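Local coordinates for beta-N-acetylglucosaminidase-like protein Glycoside hydrolase family 20 (PDB 6YHH) that probably removes N-acetylglucosamine units from the ends of chitin-derived oligosaccharides, as a glycoside hydrolase family 20 beta-N-acetylglucosaminidase, at residues 11-14 against 15-18; 31-34 against 35-39; 118-121 against 122-125; 469-472 against 473-477; 476-479 against 480-483. One frame throughout, in Å; residues are numbered along the deposited sequence.

How the contacts relate
Contacts 3 and 4 are buried and helical: each is the C-terminal part of a helix, 110-123 in the N-terminal domain and 467-476 on the barrel, and both rest on backbone bonds plus a light touch of aliphatic side chains. Contacts 1, 2 and 5 lie nearer the surface, where the chain enters or leaves regular structure and a proline, glycine or turn sets the path. Contacts 1 and 2 reach the same mixed sheet, their centres about 24 Å apart. Contact 1 also touches contacts 4 and 5, joining the two domains through polar bonds. Contacts 4 and 5 share Trp-476 and Ser-477; contacts 2 and 3 touch none of the others.

Contact 1: residues 11-14 against 15-18; sequences PWPQ and NVVV
Trp-12 and Val-16, four residues apart, meet where the chain bends into strand 15-19. The indole reaches forward with CG anti to the backbone N (chi1 -171°), and CZ2 comes to 4.0 Å from CG2 of Val-16; that methyl sits above the ring plane, displaced toward the rim, and the two side chains run at about a right angle. Replacing Trp-12 by an alanine would probably leave the Val-16 methyl and the Pro-13 ring without their shared aromatic neighbour. The backbone of Trp-12 bonds to the catalytic domain, N to the Glu-473 carboxylate and O to the hydroxyl of Ser-477. Pro-13 stands on the same side of the indole plane as the valine methyl. Its CB is 3.7 Å from Val-16 CG2 and its CD 3.8 Å from the same atom, so one methyl touches both the pyrrolidine and the indole. Gln-14 turns the chain: its end leads away from the strand, NE2 bonding to Phe-141 O while its backbone N is taken by Asp-140 OD1. Together these residues form the lead-in to an edge of the mixed sheet of the family 20 N-terminal domain, where strand 15-19 pairs antiparallel with 131-140.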
loop_
_atom_site.group_PDB
_atom_site.type_symbol
_atom_site.label_atom_id
_atom_site.label_comp_id
_atom_site.label_asym_id
_atom_site.label_seq_id
_atom_site.Cartn_x
_atom_site.Cartn_y
_atom_site.Cartn_z
ATOM N N PRO A 11 -9.334 8.210 -21.388
ATOM C CA PRO A 11 -9.374 9.126 -22.554
ATOM C C PRO A 11 -10.800 9.341 -23.108
ATOM O O PRO A 11 -11.585 8.392 -23.149
ATOM C CB PRO A 11 -8.544 8.372 -23.584
ATOM C CG PRO A 11 -7.635 7.489 -22.776
ATOM C CD PRO A 11 -8.480 7.014 -21.635
ATOM N N TRP A 12 -11.062 10.570 -23.573
ATOM C CA TRP A 12 -12.337 10.855 -24.252
ATOM C C TRP A 12 -12.429 9.987 -25.521
ATOM O O TRP A 12 -11.459 9.986 -26.345
ATOM C CB TRP A 12 -12.405 12.312 -24.618
ATOM C CG TRP A 12 -13.789 12.635 -25.093
ATOM C CD1 TRP A 12 -14.183 12.814 -26.401
ATOM C CD2 TRP A 12 -14.969 12.665 -24.305
ATOM N NE1 TRP A 12 -15.552 12.963 -26.470
ATOM C CE2 TRP A 12 -16.065 12.919 -25.188
ATOM C CE3 TRP A 12 -15.228 12.569 -22.916
ATOM C CZ2 TRP A 12 -17.392 13.045 -24.725
ATOM C CZ3 TRP A 12 -16.533 12.712 -22.464
ATOM C CH2 TRP A 12 -17.614 12.949 -23.370
ATOM N N PRO A 13 -13.513 9.188 -25.647
ATOM C CA PRO A 13 -13.567 8.260 -26.778
ATOM C C PRO A 13 -13.740 8.968 -28.140
ATOM O O PRO A 13 -14.173 10.132 -28.221
ATOM C CB PRO A 13 -14.769 7.419 -26.489
ATOM C CG PRO A 13 -14.916 7.458 -24.964
ATOM C CD PRO A 13 -14.560 8.887 -24.670
ATOM N N GLN A 14 -13.363 8.264 -29.189
ATOM C CA GLN A 14 -13.314 8.819 -30.559
ATOM C C GLN A 14 -14.756 9.200 -31.012
ATOM O O GLN A 14 -14.949 10.182 -31.748
ATOM C CB GLN A 14 -12.694 7.841 -31.575
ATOM C CG GLN A 14 -11.214 7.447 -31.354
ATOM C CD GLN A 14 -10.226 8.579 -31.577
ATOM O OE1 GLN A 14 -10.531 9.633 -32.218
ATOM N NE2 GLN A 14 -9.021 8.401 -30.989
ATOM N N ASN A 15 -15.727 8.453 -30.568
ATOM C CA ASN A 15 -17.153 8.707 -30.903
ATOM C C ASN A 15 -17.989 8.455 -29.689
ATOM O O ASN A 15 -17.898 7.358 -29.092
ATOM C CB ASN A 15 -17.641 7.776 -32.017
ATOM C CG ASN A 15 -16.811 7.863 -33.277
ATOM O OD1 ASN A 15 -15.836 7.118 -33.505
ATOM N ND2 ASN A 15 -17.151 8.801 -34.068
ATOM N N VAL A 16 -18.830 9.418 -29.369
ATOM C CA VAL A 16 -19.726 9.272 -28.190
ATOM C C VAL A 16 -21.065 9.884 -28.531
ATOM O O VAL A 16 -21.119 11.088 -28.789
ATOM C CB VAL A 16 -19.201 10.051 -26.973
ATOM C CG1 VAL A 16 -20.151 9.895 -25.762
ATOM C CG2 VAL A 16 -17.771 9.613 -26.649
ATOM N N VAL A 17 -22.132 9.112 -28.403
ATOM C CA VAL A 17 -23.488 9.659 -28.499
ATOM C C VAL A 17 -24.311 9.197 -27.302
ATOM O O VAL A 17 -24.298 8.014 -26.995
ATOM C CB VAL A 17 -24.155 9.207 -29.804
ATOM C CG1 VAL A 17 -25.559 9.820 -29.946
ATOM C CG2 VAL A 17 -23.273 9.643 -30.945
ATOM N N VAL A 18 -24.996 10.129 -26.667
ATOM C CA VAL A 18 -25.905 9.727 -25.584
ATOM C C VAL A 18 -27.347 9.867 -26.090
ATOM O O VAL A 18 -27.714 10.933 -26.600
ATOM C CB VAL A 18 -25.730 10.662 -24.390
ATOM C CG1 VAL A 18 -26.714 10.355 -23.272
ATOM C CG2 VAL A 18 -24.276 10.581 -23.922
#

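Contact 2: residues 31-34 against 35-39; sequences VNIS and GNPDS
Ile-33 and Pro-37 meet across the bend at the end of strand 31-35. CG2 of the isoleucine, the branch anti to its backbone N, comes to 4.2 Å from CG of the proline ring, a light aliphatic touch in which the side chains slant past each other. The ring's other approach is to the backbone, with Pro-37 CD 3.8 Å from Ser-34 O. Between them Gly-35 makes the bend at phi 97° and psi -140°; a side chain there would run into the carbonyl oxygen of Ser-34. This loop opens a beta-alpha-beta crossover in the N-terminal domain: strand 31-35 leads through Pro-37 into helix 40-56, which packs back on the strand, and the chain returns as the parallel strand 76-80. Ile-33 is covered by that helix, through Ile-41, Phe-42 and Val-45, while Pro-37 rests on Leu-68 and on Cys-80 of the neighbouring strand. Ser-34 is tied to that strand by backbone bonds to Ile-78 and Cys-80. Further out, Asp-38 bonds at both ends: its backbone N to Asp-110 OD1, and its OD2 caps the backbone N of Arg-40 at the start of the helix.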
loop_
_atom_site.group_PDB
_atom_site.type_symbol
_atom_site.label_atom_id
_atom_site.label_comp_id
_atom_site.label_asym_id
_atom_site.label_seq_id
_atom_site.Cartn_x
_atom_site.Cartn_y
_atom_site.Cartn_z
ATOM N N VAL A 31 -22.575 -10.920 -16.374
ATOM C CA VAL A 31 -21.714 -10.797 -17.524
ATOM C C VAL A 31 -21.506 -12.124 -18.226
ATOM O O VAL A 31 -21.373 -13.188 -17.623
ATOM C CB VAL A 31 -20.355 -10.116 -17.178
ATOM C CG1 VAL A 31 -19.524 -10.988 -16.263
ATOM C CG2 VAL A 31 -19.571 -9.757 -18.422
ATOM N N ASN A 32 -21.425 -12.036 -19.548
ATOM C CA ASN A 32 -21.204 -13.176 -20.436
ATOM C C ASN A 32 -20.218 -12.780 -21.497
ATOM O O ASN A 32 -20.279 -11.615 -21.949
ATOM C CB ASN A 32 -22.528 -13.535 -21.129
ATOM C CG ASN A 32 -22.439 -14.850 -21.866
ATOM O OD1 ASN A 32 -22.108 -15.886 -21.275
ATOM N ND2 ASN A 32 -22.694 -14.802 -23.211
ATOM N N ILE A 33 -19.378 -13.724 -21.875
ATOM C CA ILE A 33 -18.334 -13.517 -22.826
ATOM C C ILE A 33 -18.496 -14.530 -23.968
ATOM O O ILE A 33 -18.680 -15.731 -23.710
ATOM C CB ILE A 33 -16.923 -13.709 -22.237
ATOM C CG1 ILE A 33 -16.736 -12.891 -20.945
ATOM C CG2 ILE A 33 -15.873 -13.340 -23.260
ATOM C CD1 ILE A 33 -15.482 -13.327 -20.243
ATOM N N SER A 34 -18.331 -14.048 -25.191
ATOM C CA SER A 34 -18.492 -14.876 -26.383
ATOM C C SER A 34 -17.441 -14.601 -27.423
ATOM O O SER A 34 -16.628 -13.659 -27.330
ATOM C CB SER A 34 -19.880 -14.682 -26.983
ATOM O OG SER A 34 -20.021 -13.380 -27.510
ATOM N N GLY A 35 -17.378 -15.511 -28.393
ATOM C CA GLY A 35 -16.432 -15.351 -29.443
ATOM C C GLY A 35 -15.175 -16.135 -29.230
ATOM O O GLY A 35 -15.173 -17.326 -28.800
ATOM N N ASN A 36 -14.062 -15.520 -29.575
ATOM C CA ASN A 36 -12.764 -16.215 -29.494
ATOM C C ASN A 36 -11.700 -15.252 -28.941
ATOM O O ASN A 36 -10.704 -15.001 -29.552
ATOM C CB ASN A 36 -12.304 -16.811 -30.829
ATOM C CG ASN A 36 -11.030 -17.610 -30.723
ATOM O OD1 ASN A 36 -10.754 -18.223 -29.724
ATOM N ND2 ASN A 36 -10.206 -17.554 -31.764
ATOM N N PRO A 37 -11.952 -14.776 -27.724
ATOM C CA PRO A 37 -10.861 -13.982 -27.041
ATOM C C PRO A 37 -9.686 -14.809 -26.543
ATOM O O PRO A 37 -9.803 -16.042 -26.320
ATOM C CB PRO A 37 -11.575 -13.476 -25.802
ATOM C CG PRO A 37 -12.571 -14.560 -25.486
ATOM C CD PRO A 37 -13.102 -15.025 -26.844
ATOM N N ASP A 38 -8.572 -14.129 -26.317
ATOM C CA ASP A 38 -7.484 -14.668 -25.545
ATOM C C ASP A 38 -7.960 -14.846 -24.131
ATOM O O ASP A 38 -8.828 -14.097 -23.677
ATOM C CB ASP A 38 -6.221 -13.743 -25.608
ATOM C CG ASP A 38 -5.072 -14.291 -24.860
ATOM O OD1 ASP A 38 -4.234 -15.050 -25.441
ATOM O OD2 ASP A 38 -4.958 -13.994 -23.610
ATOM N N SER A 39 -7.411 -15.833 -23.406
ATOM C CA SER A 39 -7.821 -16.084 -22.016
ATOM C C SER A 39 -7.611 -14.934 -21.035
ATOM O O SER A 39 -8.216 -14.910 -19.965
ATOM C CB SER A 39 -7.100 -17.327 -21.466
ATOM O OG SER A 39 -5.689 -17.184 -21.514
#

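Contact 3: residues 118-121 against 122-125; sequences ETLL and QLLQ
The C-terminal turn of helix 110-123 carries this contact, with Leu-120 and Leu-123 turned to the sheet and Gln-122 toward the N-terminal chain. The regular helical bond is from Gln-122 N to Glu-118 O at 3.2 Å, with an N-H...O angle of 152°. Beyond it the spacing tightens. Leu-123 N gives its stronger bond to Leu-120 O, three residues back, at 3.0 Å, and only a weak one to Thr-119 O; Leu-124 N likewise bonds to Leu-121 O at 3.3 Å and weakly to Leu-120 O. In both three-residue bonds the donor stands well above the carbonyl plane, the 3-10-like tightening common where an alpha helix ends. Here it hands the chain over to the short strand 125-126, in the N-terminal alpha/beta domain whose sheet this helix covers. A water sits between two carbonyls at the helix end, 2.7 Å from Leu-121 O and 2.8 Å from Leu-124 O. Side chains add little to each other: Leu-120 CD1 and Leu-123 CD1 are 4.4 Å apart, and both leucines lean on Leu-96 of strand 94-99. With CG beside its backbone N (chi1 -67°), Gln-122 runs extended past Glu-118 O, its CG 3.4 Å from that oxygen, and NE2 bonds to Met-10 O. Glu-118 itself makes a salt bridge to Arg-51 of helix 40-56, and Thr-119 OG1 bonds to Tyr-94 and Lys-174.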
loop_
_atom_site.group_PDB
_atom_site.type_symbol
_atom_site.label_atom_id
_atom_site.label_comp_id
_atom_site.label_asym_id
_atom_site.label_seq_id
_atom_site.Cartn_x
_atom_site.Cartn_y
_atom_site.Cartn_z
ATOM N N GLU A 118 -13.168 -0.501 -19.146
ATOM C CA GLU A 118 -12.750 0.732 -18.453
ATOM C C GLU A 118 -13.655 1.883 -18.784
ATOM O O GLU A 118 -14.025 2.653 -17.930
ATOM C CB GLU A 118 -11.320 1.102 -18.769
ATOM C CG GLU A 118 -10.330 0.011 -18.342
ATOM C CD GLU A 118 -10.261 -0.223 -16.831
ATOM O OE1 GLU A 118 -10.741 0.628 -16.029
ATOM O OE2 GLU A 118 -9.620 -1.267 -16.480
ATOM N N THR A 119 -14.059 1.991 -20.042
ATOM C CA THR A 119 -15.006 3.025 -20.420
ATOM C C THR A 119 -16.321 2.833 -19.704
ATOM O O THR A 119 -16.959 3.825 -19.259
ATOM C CB THR A 119 -15.213 3.053 -21.952
ATOM O OG1 THR A 119 -13.956 3.139 -22.568
ATOM C CG2 THR A 119 -16.066 4.212 -22.367
ATOM N N LEU A 120 -16.819 1.589 -19.705
ATOM C CA LEU A 120 -18.064 1.250 -18.981
ATOM C C LEU A 120 -18.027 1.686 -17.510
ATOM O O LEU A 120 -18.980 2.290 -17.003
ATOM C CB LEU A 120 -18.443 -0.240 -19.173
ATOM C CG LEU A 120 -19.803 -0.612 -18.620
ATOM C CD1 LEU A 120 -20.958 0.263 -19.011
ATOM C CD2 LEU A 120 -20.042 -2.071 -18.902
ATOM N N LEU A 121 -16.949 1.396 -16.795
ATOM C CA LEU A 121 -16.841 1.885 -15.406
ATOM C C LEU A 121 -16.961 3.376 -15.319
ATOM O O LEU A 121 -17.581 3.906 -14.382
ATOM C CB LEU A 121 -15.524 1.409 -14.821
ATOM C CG LEU A 121 -15.476 -0.081 -14.506
ATOM C CD1 LEU A 121 -14.055 -0.510 -14.178
ATOM C CD2 LEU A 121 -16.460 -0.430 -13.377
ATOM N N GLN A 122 -16.365 4.078 -16.302
ATOM C CA GLN A 122 -16.442 5.548 -16.277
ATOM C C GLN A 122 -17.774 6.079 -16.612
ATOM O O GLN A 122 -18.101 7.209 -16.180
ATOM C CB GLN A 122 -15.396 6.123 -17.210
ATOM C CG GLN A 122 -13.953 5.889 -16.748
ATOM C CD GLN A 122 -12.934 6.517 -17.703
ATOM O OE1 GLN A 122 -13.242 6.806 -18.864
ATOM N NE2 GLN A 122 -11.686 6.679 -17.226
ATOM N N LEU A 123 -18.598 5.254 -17.260
ATOM C CA LEU A 123 -19.943 5.693 -17.582
ATOM C C LEU A 123 -20.927 5.591 -16.449
ATOM O O LEU A 123 -22.042 6.153 -16.504
ATOM C CB LEU A 123 -20.518 4.860 -18.749
ATOM C CG LEU A 123 -20.403 5.212 -20.201
ATOM C CD1 LEU A 123 -21.302 4.192 -20.969
ATOM C CD2 LEU A 123 -20.836 6.671 -20.512
ATOM N N LEU A 124 -20.547 4.874 -15.394
ATOM C CA LEU A 124 -21.418 4.713 -14.176
ATOM C C LEU A 124 -21.866 5.984 -13.613
ATOM O O LEU A 124 -21.033 6.913 -13.373
ATOM C CB LEU A 124 -20.685 3.894 -13.120
ATOM C CG LEU A 124 -21.563 3.482 -11.899
ATOM C CD1 LEU A 124 -22.652 2.529 -12.289
ATOM C CD2 LEU A 124 -20.576 2.983 -10.834
ATOM N N GLN A 125 -23.171 6.106 -13.413
ATOM C CA GLN A 125 -23.809 7.254 -12.813
ATOM C C GLN A 125 -24.611 6.784 -11.600
ATOM O O GLN A 125 -24.833 5.590 -11.397
ATOM C CB GLN A 125 -24.754 7.976 -13.799
ATOM C CG GLN A 125 -24.103 8.350 -15.124
ATOM C CD GLN A 125 -22.924 9.257 -15.041
ATOM O OE1 GLN A 125 -21.887 9.055 -15.770
ATOM N NE2 GLN A 125 -23.080 10.331 -14.335
HETATM O O HOH W 1 -18.298 6.277 -13.249
#

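Contact 4: residues 469-472 against 473-477; sequences AAIA and ERLWS
Ile-471 and Leu-475, one turn apart, give the apolar part of this contact: they lie side by side and point the same way, with Ile-471 CG2 3.8 Å from Leu-475 CD1. The leucine's CG, beside its own backbone N (chi1 -65°), also sits over Ile-471 O at 3.3 Å. Backbone bonds carry the rest. Arg-474 N to Ala-470 O is nearly straight at 163°, and Glu-473 N to Ala-469 O spans 3.1 Å. Leu-475 N meets Ile-471 O in the carbonyl plane. Then the pattern changes: Trp-476 N reaches Ala-472 O only weakly, and Glu-473 O takes both Ser-477 N, at 2.8 Å, and Trp-476 N as the chain leaves the helix. The polar side chains bond outward. Glu-473 meets the hydroxyl of Tyr-424 and forms a salt bridge with Arg-490, which would probably stabilise its buried negative charge. Arg-474, bent at two torsions, sets its NE on Tyr-424 O and its guanidinium against that tyrosine's ring as a cation-pi pair. Trp-476 NE1 bonds to Asp-140 and its ring meets His-115 edge-to-face. This is an outer helix of the TIM barrel, after strand 443-450, which pairs with strand 146-152, and the short helix 460-464; its last turn faces the N-terminal domain.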
loop_
_atom_site.group_PDB
_atom_site.type_symbol
_atom_site.label_atom_id
_atom_site.label_comp_id
_atom_site.label_asym_id
_atom_site.label_seq_id
_atom_site.Cartn_x
_atom_site.Cartn_y
_atom_site.Cartn_z
ATOM N N ALA A 469 -2.773 10.467 -16.273
ATOM C CA ALA A 469 -4.123 10.219 -16.853
ATOM C C ALA A 469 -4.432 11.201 -17.951
ATOM O O ALA A 469 -4.995 10.818 -18.976
ATOM C CB ALA A 469 -5.188 10.124 -15.791
ATOM N N ALA A 470 -3.993 12.465 -17.795
ATOM C CA ALA A 470 -4.100 13.453 -18.865
ATOM C C ALA A 470 -3.195 13.103 -20.056
ATOM O O ALA A 470 -3.579 13.240 -21.192
ATOM C CB ALA A 470 -3.842 14.845 -18.323
ATOM N N ILE A 471 -1.987 12.586 -19.770
ATOM C CA ILE A 471 -1.123 12.120 -20.794
ATOM C C ILE A 471 -1.770 10.942 -21.539
ATOM O O ILE A 471 -1.685 10.896 -22.807
ATOM C CB ILE A 471 0.264 11.770 -20.246
ATOM C CG1 ILE A 471 0.927 13.051 -19.751
ATOM C CG2 ILE A 471 1.136 11.051 -21.277
ATOM C CD1 ILE A 471 2.203 12.804 -18.955
ATOM N N ALA A 472 -2.415 10.034 -20.824
ATOM C CA ALA A 472 -3.108 8.922 -21.445
ATOM C C ALA A 472 -4.094 9.445 -22.458
ATOM O O ALA A 472 -4.265 8.859 -23.530
ATOM C CB ALA A 472 -3.769 8.013 -20.423
ATOM N N GLU A 473 -4.831 10.505 -22.076
ATOM C CA GLU A 473 -5.803 11.078 -23.031
ATOM C C GLU A 473 -5.124 11.643 -24.278
ATOM O O GLU A 473 -5.542 11.381 -25.455
ATOM C CB GLU A 473 -6.663 12.121 -22.381
ATOM C CG GLU A 473 -7.518 12.890 -23.397
ATOM C CD GLU A 473 -8.746 13.441 -22.734
ATOM O OE1 GLU A 473 -8.827 14.666 -22.495
ATOM O OE2 GLU A 473 -9.600 12.598 -22.308
ATOM N N ARG A 474 -4.012 12.338 -24.099
ATOM C CA ARG A 474 -3.268 12.782 -25.280
ATOM C C ARG A 474 -2.827 11.654 -26.197
ATOM O O ARG A 474 -2.777 11.804 -27.428
ATOM C CB ARG A 474 -2.076 13.656 -24.897
ATOM C CG ARG A 474 -1.243 14.210 -26.071
ATOM C CD ARG A 474 -2.019 15.029 -27.109
ATOM N NE ARG A 474 -2.741 16.062 -26.407
ATOM C CZ ARG A 474 -4.058 16.268 -26.468
ATOM N NH1 ARG A 474 -4.906 15.619 -27.279
ATOM N NH2 ARG A 474 -4.522 17.166 -25.677
ATOM N N LEU A 475 -2.492 10.519 -25.650
ATOM C CA LEU A 475 -1.926 9.460 -26.424
ATOM C C LEU A 475 -3.015 8.604 -27.089
ATOM O O LEU A 475 -2.720 7.936 -28.069
ATOM C CB LEU A 475 -1.009 8.605 -25.538
ATOM C CG LEU A 475 0.206 9.403 -25.044
ATOM C CD1 LEU A 475 1.021 8.478 -24.118
ATOM C CD2 LEU A 475 1.024 10.065 -26.143
ATOM N N TRP A 476 -4.245 8.654 -26.570
ATOM C CA TRP A 476 -5.354 7.823 -27.117
ATOM C C TRP A 476 -6.329 8.653 -27.953
ATOM O O TRP A 476 -6.733 8.245 -29.047
ATOM C CB TRP A 476 -6.099 7.149 -25.942
ATOM C CG TRP A 476 -7.349 6.393 -26.389
ATOM C CD1 TRP A 476 -8.525 6.941 -26.784
ATOM C CD2 TRP A 476 -7.487 4.987 -26.505
ATOM N NE1 TRP A 476 -9.402 5.932 -27.184
ATOM C CE2 TRP A 476 -8.781 4.723 -26.989
ATOM C CE3 TRP A 476 -6.646 3.899 -26.211
ATOM C CZ2 TRP A 476 -9.240 3.437 -27.262
ATOM C CZ3 TRP A 476 -7.121 2.607 -26.484
ATOM C CH2 TRP A 476 -8.405 2.392 -26.998
ATOM N N SER A 477 -6.767 9.777 -27.404
ATOM C CA SER A 477 -7.903 10.518 -27.947
ATOM C C SER A 477 -7.470 11.304 -29.214
ATOM O O SER A 477 -6.293 11.451 -29.560
ATOM C CB SER A 477 -8.416 11.522 -26.937
ATOM O OG SER A 477 -9.015 10.846 -25.817
#

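Contact 5: residues 476-479 against 480-483; sequences WSAE and NITD
Ala-478 and Ile-481 close a type I beta turn in the connection between helices 467-476 and 484-497, on the surface beside the TIM barrel. The turn is fastened by a single backbone bond, Ile-481 N to Ala-478 O, 3.1 Å long and nearly straight at 170°; the N-H comes from above the carbonyl plane and not along a lone pair. Glu-479 and Asn-480 fill the two corner positions. Ile-481 folds back against the incoming limb. Its CG1, beside the backbone N (chi1 -61°), lies 4.1 Å from Ala-478 CB and 4.2 Å from Ser-477 CB, one methylene touching two small side chains in succession. Asn-480 also reaches Ala-478: its CG stands between its own backbone N and carbonyl carbon (chi1 66°), which brings OD1 to 3.5 Å from Ala-478 CB. The last turn of the preceding helix meets the loop: Arg-474 NH2 bonds to Ile-481 O, and Glu-473 packs on the isoleucine side chain. Glu-479 makes a long, weak ion pair with Arg-143. At the far end Asp-483 is the N-cap of helix 484-497, its OD1 accepting the backbone N-H of Asn-486. Just before it Thr-482 sets its methyl CG2 3.4 Å from Glu-479 O.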
loop_
_atom_site.group_PDB
_atom_site.type_symbol
_atom_site.label_atom_id
_atom_site.label_comp_id
_atom_site.label_asym_id
_atom_site.label_seq_id
_atom_site.Cartn_x
_atom_site.Cartn_y
_atom_site.Cartn_z
ATOM N N TRP A 476 -4.245 8.654 -26.570
ATOM C CA TRP A 476 -5.354 7.823 -27.117
ATOM C C TRP A 476 -6.329 8.653 -27.953
ATOM O O TRP A 476 -6.733 8.245 -29.047
ATOM C CB TRP A 476 -6.099 7.149 -25.942
ATOM C CG TRP A 476 -7.349 6.393 -26.389
ATOM C CD1 TRP A 476 -8.525 6.941 -26.784
ATOM C CD2 TRP A 476 -7.487 4.987 -26.505
ATOM N NE1 TRP A 476 -9.402 5.932 -27.184
ATOM C CE2 TRP A 476 -8.781 4.723 -26.989
ATOM C CE3 TRP A 476 -6.646 3.899 -26.211
ATOM C CZ2 TRP A 476 -9.240 3.437 -27.262
ATOM C CZ3 TRP A 476 -7.121 2.607 -26.484
ATOM C CH2 TRP A 476 -8.405 2.392 -26.998
ATOM N N SER A 477 -6.767 9.777 -27.404
ATOM C CA SER A 477 -7.903 10.518 -27.947
ATOM C C SER A 477 -7.470 11.304 -29.214
ATOM O O SER A 477 -6.293 11.451 -29.560
ATOM C CB SER A 477 -8.416 11.522 -26.937
ATOM O OG SER A 477 -9.015 10.846 -25.817
ATOM N N ALA A 478 -8.477 11.823 -29.867
ATOM C CA ALA A 478 -8.246 12.608 -31.081
ATOM C C ALA A 478 -7.370 13.829 -30.777
ATOM O O ALA A 478 -7.436 14.389 -29.690
ATOM C CB ALA A 478 -9.612 13.086 -31.621
ATOM N N GLU A 479 -6.645 14.282 -31.800
ATOM C CA GLU A 479 -5.703 15.379 -31.664
ATOM C C GLU A 479 -6.379 16.655 -31.243
ATOM O O GLU A 479 -5.771 17.464 -30.570
ATOM C CB GLU A 479 -4.977 15.599 -32.986
ATOM C CG GLU A 479 -3.921 16.696 -32.967
ATOM C CD GLU A 479 -3.097 16.816 -34.234
ATOM O OE1 GLU A 479 -3.493 16.255 -35.286
ATOM O OE2 GLU A 479 -2.006 17.465 -34.130
ATOM N N ASN A 480 -7.641 16.850 -31.597
ATOM C CA ASN A 480 -8.333 18.069 -31.200
ATOM C C ASN A 480 -8.996 18.077 -29.847
ATOM O O ASN A 480 -9.638 19.045 -29.531
ATOM C CB ASN A 480 -9.331 18.539 -32.277
ATOM C CG ASN A 480 -10.468 17.574 -32.467
ATOM O OD1 ASN A 480 -10.512 16.500 -31.849
ATOM N ND2 ASN A 480 -11.359 17.897 -33.390
ATOM N N ILE A 481 -8.806 17.049 -28.997
ATOM C CA ILE A 481 -9.357 17.120 -27.674
ATOM C C ILE A 481 -8.275 17.837 -26.809
ATOM O O ILE A 481 -7.233 17.210 -26.492
ATOM C CB ILE A 481 -9.645 15.674 -27.188
ATOM C CG1 ILE A 481 -10.664 14.888 -28.038
ATOM C CG2 ILE A 481 -10.020 15.652 -25.709
ATOM C CD1 ILE A 481 -11.969 15.593 -28.254
ATOM N N THR A 482 -8.443 19.132 -26.579
ATOM C CA THR A 482 -7.381 19.965 -26.039
ATOM C C THR A 482 -7.879 20.936 -24.965
ATOM O O THR A 482 -7.108 21.733 -24.440
ATOM C CB THR A 482 -6.671 20.731 -27.123
ATOM O OG1 THR A 482 -7.633 21.554 -27.770
ATOM C CG2 THR A 482 -5.973 19.803 -28.117
ATOM N N ASP A 483 -9.156 20.879 -24.619
ATOM C CA ASP A 483 -9.764 21.857 -23.680
ATOM C C ASP A 483 -9.251 21.504 -22.263
ATOM O O ASP A 483 -9.682 20.532 -21.689
ATOM C CB ASP A 483 -11.247 21.833 -23.787
ATOM C CG ASP A 483 -11.946 22.820 -22.895
ATOM O OD1 ASP A 483 -11.695 23.077 -21.718
ATOM O OD2 ASP A 483 -12.958 23.283 -23.357
#